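Local coordinates for chitosanase (Gynuella sunshinyii YC6258, PDB 6LWU) that cleaves chitosan as a chitosanase of glycoside hydrolase family 46, here an engineered variant holding a chitopentaose chain, at the 2-amino-2-deoxy-beta-D-glucopyranose site. Coordinates in Å, arbitrary orientation; residue numbers count along the deposited sequence, not the author numbering.

The 2-amino-2-deoxy-beta-D-glucopyranose site. Residues 33, 35, 37, 40, 44-45, 47, 50, 52, 117-118, 145-151, 203-204. With GCS (2-amino-2-deoxy-beta-D-glucopyranose), chain B; GCS (2-amino-2-deoxy-beta-D-glucopyranose), chain C; GCS (2-amino-2-deoxy-beta-D-glucopyranose), chain D; GCS (2-amino-2-deoxy-beta-D-glucopyranose), chain E; GCS (2-amino-2-deoxy-beta-D-glucopyranose), chain F.
Chitopentaose lies along the substrate cleft of this engineered family 46 chitosanase, its reducing-end sugar GCS (chain F) and the neighbouring GCS (chain B) deeply buried. Arg37 shows how one side chain can serve two adjoining sugars. From CB it departs with CG anti to the carbonyl carbon (chi1 -67°) and runs extended to NE. CD passes O5 of GCS (chain B), and NE lies 3.5 Å from both this O5 and O6. The guanidinium turns crosswise to the arginine's aliphatic part (chi4 91°), one face against GCS (chain F), whose C3 sits over its centre. NH1 closely approaches N2 of GCS (chain F) at 3.3 Å, perhaps disfavouring a charged amine. In the guanidinium plane, NH1 also salt-bridges Asp35 OD2 at 3.3 Å, 57° above the carboxylate plane, helping to fix its rotation; NH2 packs against C6 of GCS (chain B). An alanine here would probably lose the flat support against GCS (chain F), the contacts along GCS (chain B) and the NH1 bond, leaving Asp35 less firmly placed.

On the opposite side of the oligosaccharide, N2 of GCS (chain B) donates to Gly45 O at 3.0 Å and, from above the carboxylate plane, to Asp52 OD2 at 2.5 Å. Tyr118 OH donates to the syn lone pair of Asp52 OD1, steadying it, and accepts from the O3 hydroxyl of GCS (chain B) at 3.1 Å. Asp52, the family's amine-recognising carboxylate, and Gly45 O together are likely to favour a protonated amine on GCS (chain B), and so chitosan; Arg37 probably positions Asp35, the catalytic base of the DGRG segment, beside GCS (chain F).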
loop_
_atom_site.group_PDB
_atom_site.type_symbol
_atom_site.label_atom_id
_atom_site.label_comp_id
_atom_site.label_asym_id
_atom_site.label_seq_id
_atom_site.Cartn_x
_atom_site.Cartn_y
_atom_site.Cartn_z
ATOM N N LEU A 33 -9.299 12.328 4.084
ATOM C CA LEU A 33 -9.760 11.925 2.764
ATOM C C LEU A 33 -11.207 11.472 2.728
ATOM O O LEU A 33 -11.690 11.104 1.653
ATOM C CB LEU A 33 -8.881 10.800 2.201
ATOM C CG LEU A 33 -7.496 11.164 1.667
ATOM C CD1 LEU A 33 -6.906 9.974 0.917
ATOM C CD2 LEU A 33 -7.539 12.412 0.791
ATOM N N ASP A 35 -12.625 8.761 3.809
ATOM C CA ASP A 35 -12.729 7.348 3.463
ATOM C C ASP A 35 -13.007 6.499 4.698
ATOM O O ASP A 35 -12.879 5.270 4.648
ATOM C CB ASP A 35 -11.460 6.870 2.750
ATOM C CG ASP A 35 -10.190 7.124 3.566
ATOM O OD1 ASP A 35 -10.281 7.741 4.658
ATOM O OD2 ASP A 35 -9.102 6.719 3.110
ATOM N N ARG A 37 -11.188 6.585 7.379
ATOM C CA ARG A 37 -9.920 6.197 7.972
ATOM C C ARG A 37 -9.259 7.319 8.762
ATOM O O ARG A 37 -8.202 7.095 9.356
ATOM C CB ARG A 37 -8.970 5.676 6.879
ATOM C CG ARG A 37 -9.445 4.364 6.261
ATOM C CD ARG A 37 -8.409 3.677 5.355
ATOM N NE ARG A 37 -8.975 2.461 4.771
ATOM C CZ ARG A 37 -9.621 2.422 3.602
ATOM N NH1 ARG A 37 -9.752 3.527 2.871
ATOM N NH2 ARG A 37 -10.129 1.278 3.156
ATOM N N THR A 40 -4.742 10.333 6.708
ATOM C CA THR A 40 -3.899 9.447 5.912
ATOM C C THR A 40 -2.555 10.139 5.686
ATOM O O THR A 40 -2.523 11.295 5.247
ATOM C CB THR A 40 -4.587 9.102 4.575
ATOM O OG1 THR A 40 -5.728 8.271 4.822
ATOM C CG2 THR A 40 -3.654 8.375 3.600
ATOM N N ALA A 44 3.239 5.005 2.678
ATOM C CA ALA A 44 2.300 3.902 2.512
ATOM C C ALA A 44 0.893 4.274 2.951
ATOM O O ALA A 44 0.028 3.389 3.065
ATOM C CB ALA A 44 2.764 2.682 3.308
ATOM N N GLY A 45 0.650 5.551 3.235
ATOM C CA GLY A 45 -0.659 5.990 3.677
ATOM C C GLY A 45 -1.068 5.419 5.020
ATOM O O GLY A 45 -2.079 4.708 5.131
ATOM N N THR A 47 -2.656 5.471 8.689
ATOM C CA THR A 47 -4.011 5.939 8.930
ATOM C C THR A 47 -4.322 6.015 10.424
ATOM O O THR A 47 -3.916 5.144 11.202
ATOM C CB THR A 47 -4.978 5.017 8.189
ATOM O OG1 THR A 47 -4.974 5.346 6.785
ATOM C CG2 THR A 47 -6.357 5.070 8.766
ATOM N N THR A 50 -6.572 2.927 11.313
ATOM C CA THR A 50 -6.060 1.556 11.072
ATOM C C THR A 50 -4.913 1.119 11.980
ATOM O O THR A 50 -4.465 0.002 11.825
ATOM C CB THR A 50 -5.901 1.295 9.573
ATOM O OG1 THR A 50 -5.243 2.385 8.948
ATOM C CG2 THR A 50 -7.233 1.116 8.891
ATOM N N ASP A 52 -1.944 2.362 12.048
ATOM C CA ASP A 52 -0.791 2.473 11.149
ATOM C C ASP A 52 0.069 3.618 11.617
ATOM O O ASP A 52 1.213 3.416 11.928
ATOM C CB ASP A 52 -1.368 2.820 9.773
ATOM C CG ASP A 52 -0.960 1.813 8.752
ATOM O OD1 ASP A 52 -0.595 0.793 9.158
ATOM O OD2 ASP A 52 -0.950 2.095 7.617
ATOM N N LEU A 117 5.143 -4.369 8.087
ATOM C CA LEU A 117 3.688 -4.562 7.893
ATOM C C LEU A 117 3.343 -4.955 6.459
ATOM O O LEU A 117 2.495 -5.795 6.280
ATOM C CB LEU A 117 3.009 -3.217 8.154
ATOM C CG LEU A 117 2.733 -2.795 9.590
ATOM C CD1 LEU A 117 1.724 -1.676 9.608
ATOM C CD2 LEU A 117 2.255 -3.943 10.438
ATOM N N TYR A 118 4.008 -4.354 5.491
ATOM C CA TYR A 118 3.574 -4.522 4.095
ATOM C C TYR A 118 4.504 -5.334 3.197
ATOM O O TYR A 118 4.011 -6.292 2.656
ATOM C CB TYR A 118 3.263 -3.142 3.529
ATOM C CG TYR A 118 2.231 -2.449 4.365
ATOM C CD1 TYR A 118 1.078 -3.113 4.719
ATOM C CD2 TYR A 118 2.431 -1.173 4.844
ATOM C CE1 TYR A 118 0.145 -2.531 5.535
ATOM C CE2 TYR A 118 1.479 -0.553 5.621
ATOM C CZ TYR A 118 0.347 -1.247 5.977
ATOM O OH TYR A 118 -0.588 -0.691 6.754
ATOM N N ILE A 145 -0.681 -2.817 0.453
ATOM C CA ILE A 145 -0.622 -1.449 0.950
ATOM C C ILE A 145 -2.009 -0.827 0.957
ATOM O O ILE A 145 -2.403 -0.174 1.932
ATOM C CB ILE A 145 0.370 -0.620 0.118
ATOM C CG1 ILE A 145 1.810 -0.976 0.537
ATOM C CG2 ILE A 145 0.038 0.891 0.241
ATOM C CD1 ILE A 145 2.894 -0.518 -0.433
ATOM N N GLN A 146 -2.749 -0.981 -0.130
ATOM C CA GLN A 146 -4.085 -0.379 -0.295
ATOM C C GLN A 146 -5.174 -1.116 0.483
ATOM O O GLN A 146 -5.931 -0.442 1.121
ATOM C CB GLN A 146 -4.424 -0.275 -1.767
ATOM C CG GLN A 146 -5.864 0.090 -2.027
ATOM C CD GLN A 146 -6.031 0.721 -3.378
ATOM O OE1 GLN A 146 -5.873 0.098 -4.393
ATOM N NE2 GLN A 146 -6.330 1.989 -3.387
ATOM N N HIS A 147 -5.180 -2.432 0.459
ATOM C CA HIS A 147 -6.274 -3.219 1.069
ATOM C C HIS A 147 -5.950 -3.648 2.497
ATOM O O HIS A 147 -6.863 -4.043 3.190
ATOM C CB HIS A 147 -6.542 -4.445 0.194
ATOM C CG HIS A 147 -6.967 -4.132 -1.197
ATOM N ND1 HIS A 147 -8.228 -4.324 -1.632
ATOM C CD2 HIS A 147 -6.298 -3.667 -2.256
ATOM C CE1 HIS A 147 -8.307 -3.979 -2.874
ATOM N NE2 HIS A 147 -7.165 -3.577 -3.265
ATOM N N GLY A 148 -4.672 -3.681 2.857
ATOM C CA GLY A 148 -4.228 -4.121 4.187
ATOM C C GLY A 148 -4.129 -5.619 4.319
ATOM O O GLY A 148 -4.451 -6.322 3.413
ATOM N N GLU A 149 -3.700 -6.083 5.467
ATOM C CA GLU A 149 -3.568 -7.532 5.678
ATOM C C GLU A 149 -4.548 -8.001 6.747
ATOM O O GLU A 149 -4.227 -8.887 7.480
ATOM C CB GLU A 149 -2.146 -7.874 6.062
ATOM C CG GLU A 149 -1.781 -9.257 5.636
ATOM C CD GLU A 149 -0.552 -9.790 6.307
ATOM O OE1 GLU A 149 0.088 -9.044 6.990
ATOM O OE2 GLU A 149 -0.237 -10.989 6.086
ATOM N N GLY A 150 -5.742 -7.450 6.774
ATOM C CA GLY A 150 -6.717 -7.901 7.763
ATOM C C GLY A 150 -7.520 -9.096 7.300
ATOM O O GLY A 150 -7.282 -9.593 6.229
ATOM N N ASP A 151 -8.532 -9.425 8.086
ATOM C CA ASP A 151 -9.405 -10.605 7.938
ATOM C C ASP A 151 -10.701 -10.285 7.192
ATOM O O ASP A 151 -11.467 -11.170 7.038
ATOM C CB ASP A 151 -9.611 -11.204 9.323
ATOM C CG ASP A 151 -8.348 -11.810 9.887
ATOM O OD1 ASP A 151 -7.635 -12.437 9.134
ATOM O OD2 ASP A 151 -8.118 -11.679 11.066
ATOM N N GLU A 203 -13.291 6.569 -2.502
ATOM C CA GLU A 203 -11.837 6.635 -2.533
ATOM C C GLU A 203 -11.244 5.455 -3.305
ATOM O O GLU A 203 -10.262 5.619 -4.028
ATOM C CB GLU A 203 -11.300 6.706 -1.096
ATOM C CG GLU A 203 -9.776 6.572 -0.944
ATOM C CD GLU A 203 -8.991 7.817 -1.361
ATOM O OE1 GLU A 203 -9.612 8.832 -1.748
ATOM O OE2 GLU A 203 -7.738 7.773 -1.303
ATOM N N TRP A 204 -11.851 4.268 -3.198
ATOM C CA TRP A 204 -11.336 3.086 -3.881
ATOM C C TRP A 204 -11.775 3.001 -5.346
ATOM O O TRP A 204 -10.972 2.635 -6.216
ATOM C CB TRP A 204 -11.774 1.816 -3.147
ATOM C CG TRP A 204 -10.852 1.408 -2.062
ATOM C CD1 TRP A 204 -9.848 2.161 -1.525
ATOM C CD2 TRP A 204 -10.830 0.151 -1.353
ATOM N NE1 TRP A 204 -9.216 1.463 -0.538
ATOM C CE2 TRP A 204 -9.793 0.231 -0.404
ATOM C CE3 TRP A 204 -11.587 -1.026 -1.428
ATOM C CZ2 TRP A 204 -9.489 -0.814 0.465
ATOM C CZ3 TRP A 204 -11.285 -2.070 -0.558
ATOM C CH2 TRP A 204 -10.239 -1.956 0.368
HETATM C C1 GCS B . -4.434 1.459 4.326
HETATM C C2 GCS B . -3.964 1.294 5.752
HETATM C C3 GCS B . -3.974 -0.101 6.277
HETATM C C4 GCS B . -5.390 -0.661 6.271
HETATM C C5 GCS B . -5.910 -0.298 4.884
HETATM C C6 GCS B . -7.337 -0.614 4.567
HETATM N N2 GCS B . -2.690 1.869 5.844
HETATM O O3 GCS B . -3.538 0.064 7.555
HETATM O O4 GCS B . -5.489 -2.068 6.487
HETATM O O5 GCS B . -5.878 0.977 4.321
HETATM O O6 GCS B . -8.236 -0.821 5.623
HETATM C C1 GCS C . -5.113 -2.689 7.722
HETATM C C2 GCS C . -5.912 -3.875 8.129
HETATM C C3 GCS C . -5.430 -4.388 9.442
HETATM C C4 GCS C . -4.018 -4.847 9.318
HETATM C C5 GCS C . -3.245 -3.704 8.768
HETATM C C6 GCS C . -1.868 -4.167 8.436
HETATM N N2 GCS C . -7.240 -3.502 8.401
HETATM O O3 GCS C . -6.219 -5.491 9.800
HETATM O O4 GCS C . -3.526 -5.112 10.590
HETATM O O5 GCS C . -3.809 -3.148 7.629
HETATM O O6 GCS C . -1.848 -4.863 7.243
HETATM C C1 GCS D . -3.130 -6.438 10.770
HETATM C C2 GCS D . -2.340 -6.506 12.049
HETATM C C3 GCS D . -1.885 -7.907 12.399
HETATM C C4 GCS D . -3.081 -8.749 12.493
HETATM C C5 GCS D . -3.693 -8.583 11.146
HETATM C C6 GCS D . -4.814 -9.563 10.954
HETATM N N2 GCS D . -1.210 -5.653 11.942
HETATM O O3 GCS D . -1.417 -7.958 13.709
HETATM O O4 GCS D . -2.524 -10.024 12.687
HETATM O O5 GCS D . -4.184 -7.284 10.997
HETATM O O6 GCS D . -4.287 -10.638 10.181
HETATM C C1 GCS E . -3.329 -11.058 13.593
HETATM C C2 GCS E . -2.684 -12.402 13.651
HETATM C C3 GCS E . -3.495 -13.179 14.618
HETATM C C4 GCS E . -3.101 -12.644 15.951
HETATM C C5 GCS E . -3.555 -11.216 15.974
HETATM C C6 GCS E . -2.908 -10.536 17.140
HETATM N N2 GCS E . -2.825 -13.080 12.422
HETATM O O3 GCS E . -3.252 -14.577 14.564
HETATM O O4 GCS E . -3.811 -13.434 16.878
HETATM O O5 GCS E . -3.164 -10.221 14.865
HETATM O O6 GCS E . -1.503 -10.612 16.925
HETATM C C1 GCS F . -5.987 5.108 1.065
HETATM C C2 GCS F . -6.371 3.794 0.831
HETATM C C3 GCS F . -6.316 2.515 1.963
HETATM C C4 GCS F . -4.703 2.880 2.333
HETATM C C5 GCS F . -3.973 4.176 2.093
HETATM C C6 GCS F . -2.758 4.063 1.389
HETATM N N2 GCS F . -7.551 3.644 0.434
HETATM O O1 GCS F . -6.176 5.928 0.083
HETATM O O3 GCS F . -6.337 1.805 1.173
HETATM O O4 GCS F . -4.599 2.846 3.648
HETATM O O5 GCS F . -4.570 5.288 1.448
HETATM O O6 GCS F . -2.559 3.750 0.080
#